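Local coordinates for histidine triad (HIT) protein (Clostridium difficile, PDB 4EGU) that binds zinc and guanosine-5'-monophosphate and, as a member of the histidine triad family, probably acts as a nucleotide hydrolase or transferase, at residues Val43-His48 against Lys99-His104. Numbering follows the deposited sequence. Where two conformers were deposited one is given.
With ZN (zinc ion), chain D; 5GP (guanosine-5'-monophosphate), chain C.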
loop_
_atom_site.group_PDB
_atom_site.type_symbol
_atom_site.label_atom_id
_atom_site.label_comp_id
_atom_site.label_asym_id
_atom_site.label_seq_id
_atom_site.Cartn_x
_atom_site.Cartn_y
_atom_site.Cartn_z
ATOM N N VAL A 43 -0.224 -0.512 10.836
ATOM C CA VAL A 43 -1.524 0.120 10.941
ATOM C C VAL A 43 -2.575 -0.940 10.669
ATOM O O VAL A 43 -2.539 -1.580 9.613
ATOM C CB VAL A 43 -1.687 1.299 9.949
ATOM C CG1 VAL A 43 -2.975 2.034 10.237
ATOM C CG2 VAL A 43 -0.504 2.260 10.050
ATOM N N VAL A 44 -3.478 -1.177 11.620
ATOM C CA VAL A 44 -4.442 -2.287 11.513
ATOM C C VAL A 44 -5.847 -1.843 11.864
ATOM O O VAL A 44 -6.035 -1.021 12.776
ATOM C CB VAL A 44 -4.127 -3.503 12.396
ATOM C CG1 VAL A 44 -2.693 -3.901 12.213
ATOM C CG2 VAL A 44 -4.432 -3.232 13.879
ATOM N N PRO A 45 -6.846 -2.399 11.169
ATOM C CA PRO A 45 -8.200 -2.225 11.661
ATOM C C PRO A 45 -8.356 -3.025 12.936
ATOM O O PRO A 45 -7.759 -4.081 13.101
ATOM C CB PRO A 45 -9.067 -2.828 10.546
ATOM C CG PRO A 45 -8.194 -3.856 9.929
ATOM C CD PRO A 45 -6.794 -3.378 10.069
ATOM N N LYS A 46 -9.206 -2.548 13.823
ATOM C CA LYS A 46 -9.595 -3.342 14.978
ATOM C C LYS A 46 -10.420 -4.563 14.551
ATOM O O LYS A 46 -10.285 -5.632 15.142
ATOM C CB LYS A 46 -10.342 -2.469 15.988
ATOM C CG LYS A 46 -9.419 -1.461 16.643
ATOM C CD LYS A 46 -10.129 -0.547 17.632
ATOM C CE LYS A 46 -9.103 0.232 18.439
ATOM N NZ LYS A 46 -9.736 1.127 19.420
ATOM N N LYS A 47 -11.255 -4.404 13.525
ATOM C CA LYS A 47 -11.991 -5.520 12.933
ATOM C C LYS A 47 -11.012 -6.454 12.224
ATOM O O LYS A 47 -10.106 -6.007 11.522
ATOM C CB LYS A 47 -13.032 -5.010 11.928
ATOM C CG LYS A 47 -13.786 -6.109 11.193
ATOM C CD LYS A 47 -14.942 -5.560 10.340
ATOM C CE LYS A 47 -15.632 -6.644 9.508
ATOM N NZ LYS A 47 -16.291 -7.651 10.361
ATOM N N HIS A 48 -11.187 -7.753 12.398
ATOM C CA HIS A 48 -10.357 -8.745 11.723
ATOM C C HIS A 48 -10.839 -9.036 10.303
ATOM O O HIS A 48 -11.969 -9.472 10.080
ATOM C CB HIS A 48 -10.378 -10.054 12.530
ATOM C CG HIS A 48 -9.520 -11.119 11.944
ATOM N ND1 HIS A 48 -8.259 -11.427 12.420
ATOM C CD2 HIS A 48 -9.734 -11.917 10.873
ATOM C CE1 HIS A 48 -7.747 -12.386 11.668
ATOM N NE2 HIS A 48 -8.617 -12.693 10.721
ATOM N N LYS A 99 -2.133 -13.050 9.636
ATOM C CA LYS A 99 -3.310 -13.034 8.777
ATOM C C LYS A 99 -4.418 -12.177 9.405
ATOM O O LYS A 99 -5.530 -12.642 9.692
ATOM C CB LYS A 99 -3.763 -14.470 8.466
ATOM C CG LYS A 99 -2.756 -15.243 7.621
ATOM C CD LYS A 99 -3.240 -16.662 7.364
ATOM C CE LYS A 99 -2.225 -17.486 6.584
ATOM N NZ LYS A 99 -2.697 -18.885 6.348
ATOM N N HIS A 100 -4.085 -10.901 9.568
ATOM C CA HIS A 100 -4.999 -9.853 10.014
ATOM C C HIS A 100 -4.565 -8.618 9.237
ATOM O O HIS A 100 -3.408 -8.214 9.371
ATOM C CB HIS A 100 -4.868 -9.615 11.529
ATOM C CG HIS A 100 -5.742 -8.537 12.082
ATOM N ND1 HIS A 100 -6.638 -8.777 13.113
ATOM C CD2 HIS A 100 -5.781 -7.208 11.826
ATOM C CE1 HIS A 100 -7.208 -7.634 13.436
ATOM N NE2 HIS A 100 -6.700 -6.669 12.682
ATOM N N LEU A 101 -5.460 -8.031 8.435
ATOM C CA LEU A 101 -5.119 -6.892 7.582
ATOM C C LEU A 101 -4.219 -5.903 8.301
ATOM O O LEU A 101 -4.542 -5.383 9.377
ATOM C CB LEU A 101 -6.361 -6.133 7.123
ATOM C CG LEU A 101 -6.103 -5.063 6.054
ATOM C CD1 LEU A 101 -5.830 -5.708 4.686
ATOM C CD2 LEU A 101 -7.235 -4.093 5.992
ATOM N N HIS A 102 -3.117 -5.558 7.667
ATOM C CA HIS A 102 -2.200 -4.573 8.218
ATOM C C HIS A 102 -1.406 -3.932 7.113
ATOM O O HIS A 102 -1.084 -4.571 6.114
ATOM C CB HIS A 102 -1.213 -5.256 9.235
ATOM C CG HIS A 102 -0.378 -6.362 8.651
ATOM N ND1 HIS A 102 -0.859 -7.641 8.576
ATOM C CD2 HIS A 102 0.881 -6.403 8.142
ATOM C CE1 HIS A 102 0.054 -8.432 8.030
ATOM N NE2 HIS A 102 1.125 -7.705 7.767
ATOM N N TYR A 103 -1.048 -2.681 7.333
ATOM C CA TYR A 103 -0.152 -1.954 6.470
ATOM C C TYR A 103 1.107 -1.622 7.240
ATOM O O TYR A 103 1.051 -1.175 8.375
ATOM C CB TYR A 103 -0.816 -0.663 5.948
ATOM C CG TYR A 103 -1.813 -0.957 4.862
ATOM C CD1 TYR A 103 -3.026 -1.565 5.116
ATOM C CD2 TYR A 103 -1.495 -0.705 3.540
ATOM C CE1 TYR A 103 -3.906 -1.878 4.068
ATOM C CE2 TYR A 103 -2.368 -1.005 2.490
ATOM C CZ TYR A 103 -3.560 -1.592 2.767
ATOM O OH TYR A 103 -4.420 -1.932 1.758
ATOM N N HIS A 104 2.243 -1.827 6.594
ATOM C CA HIS A 104 3.531 -1.388 7.110
ATOM C C HIS A 104 3.824 0.019 6.614
ATOM O O HIS A 104 3.689 0.289 5.419
ATOM C CB HIS A 104 4.655 -2.279 6.585
ATOM C CG HIS A 104 4.568 -3.721 6.943
ATOM N ND1 HIS A 104 5.320 -4.260 7.964
ATOM C CD2 HIS A 104 3.907 -4.750 6.338
ATOM C CE1 HIS A 104 5.066 -5.558 8.010
ATOM N NE2 HIS A 104 4.225 -5.882 7.035
HETATM ZN ZN ZN D . -7.176 -10.610 13.955
HETATM P P 5GP C . 3.827 -9.633 7.742
HETATM O O1P 5GP C . 5.147 -10.239 7.318
HETATM O O2P 5GP C . 2.755 -10.609 8.141
HETATM O O3P 5GP C . 3.328 -8.718 6.707
HETATM O "O5'" 5GP C . 4.109 -8.630 8.915
HETATM C "C5'" 5GP C . 3.846 -8.997 10.249
HETATM C "C4'" 5GP C . 4.676 -8.177 11.166
HETATM O "O4'" 5GP C . 4.203 -8.363 12.502
HETATM C "C3'" 5GP C . 6.162 -8.543 11.173
HETATM O "O3'" 5GP C . 6.935 -7.458 10.653
HETATM C "C2'" 5GP C . 6.480 -8.775 12.670
HETATM O "O2'" 5GP C . 7.710 -8.240 13.119
HETATM C "C1'" 5GP C . 5.269 -8.149 13.376
HETATM N N9 5GP C . 4.920 -8.767 14.647
HETATM C C8 5GP C . 4.708 -10.084 14.828
HETATM N N7 5GP C . 4.355 -10.322 16.106
HETATM C C5 5GP C . 4.328 -9.128 16.732
HETATM C C6 5GP C . 4.040 -8.765 18.039
HETATM O O6 5GP C . 3.729 -9.595 18.947
HETATM N N1 5GP C . 4.107 -7.448 18.291
HETATM C C2 5GP C . 4.437 -6.515 17.361
HETATM N N2 5GP C . 4.472 -5.232 17.755
HETATM N N3 5GP C . 4.736 -6.821 16.089
HETATM C C4 5GP C . 4.671 -8.140 15.796
#
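His48 and His100 bind one zinc ion through their ND1 atoms, at 2.0 Å from His48 ND1 and 2.1 Å from His100 ND1, and Cys6 and Cys9 complete the site. The two imidazoles stand perpendicular, planes at 90°, and in both residues CG lies anti to the backbone N (chi1 close to 180°), extending the rings so that ND1 can reach the zinc. Second-shell bonds fix the rings' rotation: His100 NE2 donates to Pro45 O in the plane of its ring (2.8 Å, 165° at the hydrogen), while His48 NE2 bonds to Asp50.

Backbone pairing takes over toward the sheet. Val43 and Tyr103 form an antiparallel hydrogen-bonded pair joining strands 39-45 and 103-107, Val43 N donating to Tyr103 O and Tyr103 N to Val43 O, and His102 CA adds a C-H contact to Val43 O at 3.3 Å. Residues 99-104 carry the His-x-His-x-His signature of the histidine triad family. His102, the predicted nucleophile, is gripped at both ring nitrogens: ND1 donates to His100 O at 2.7 Å, and NE2 points almost straight at O3P of the bound nucleotide, 2.6 Å away. His104 NE2 donates to the same phosphate oxygen, and its ND1 bonds to His40.

Val44 CG1 rests on His102 CB at 3.6 Å, and the Pro45 ring crosses Leu101 at about a right angle, CG against CB.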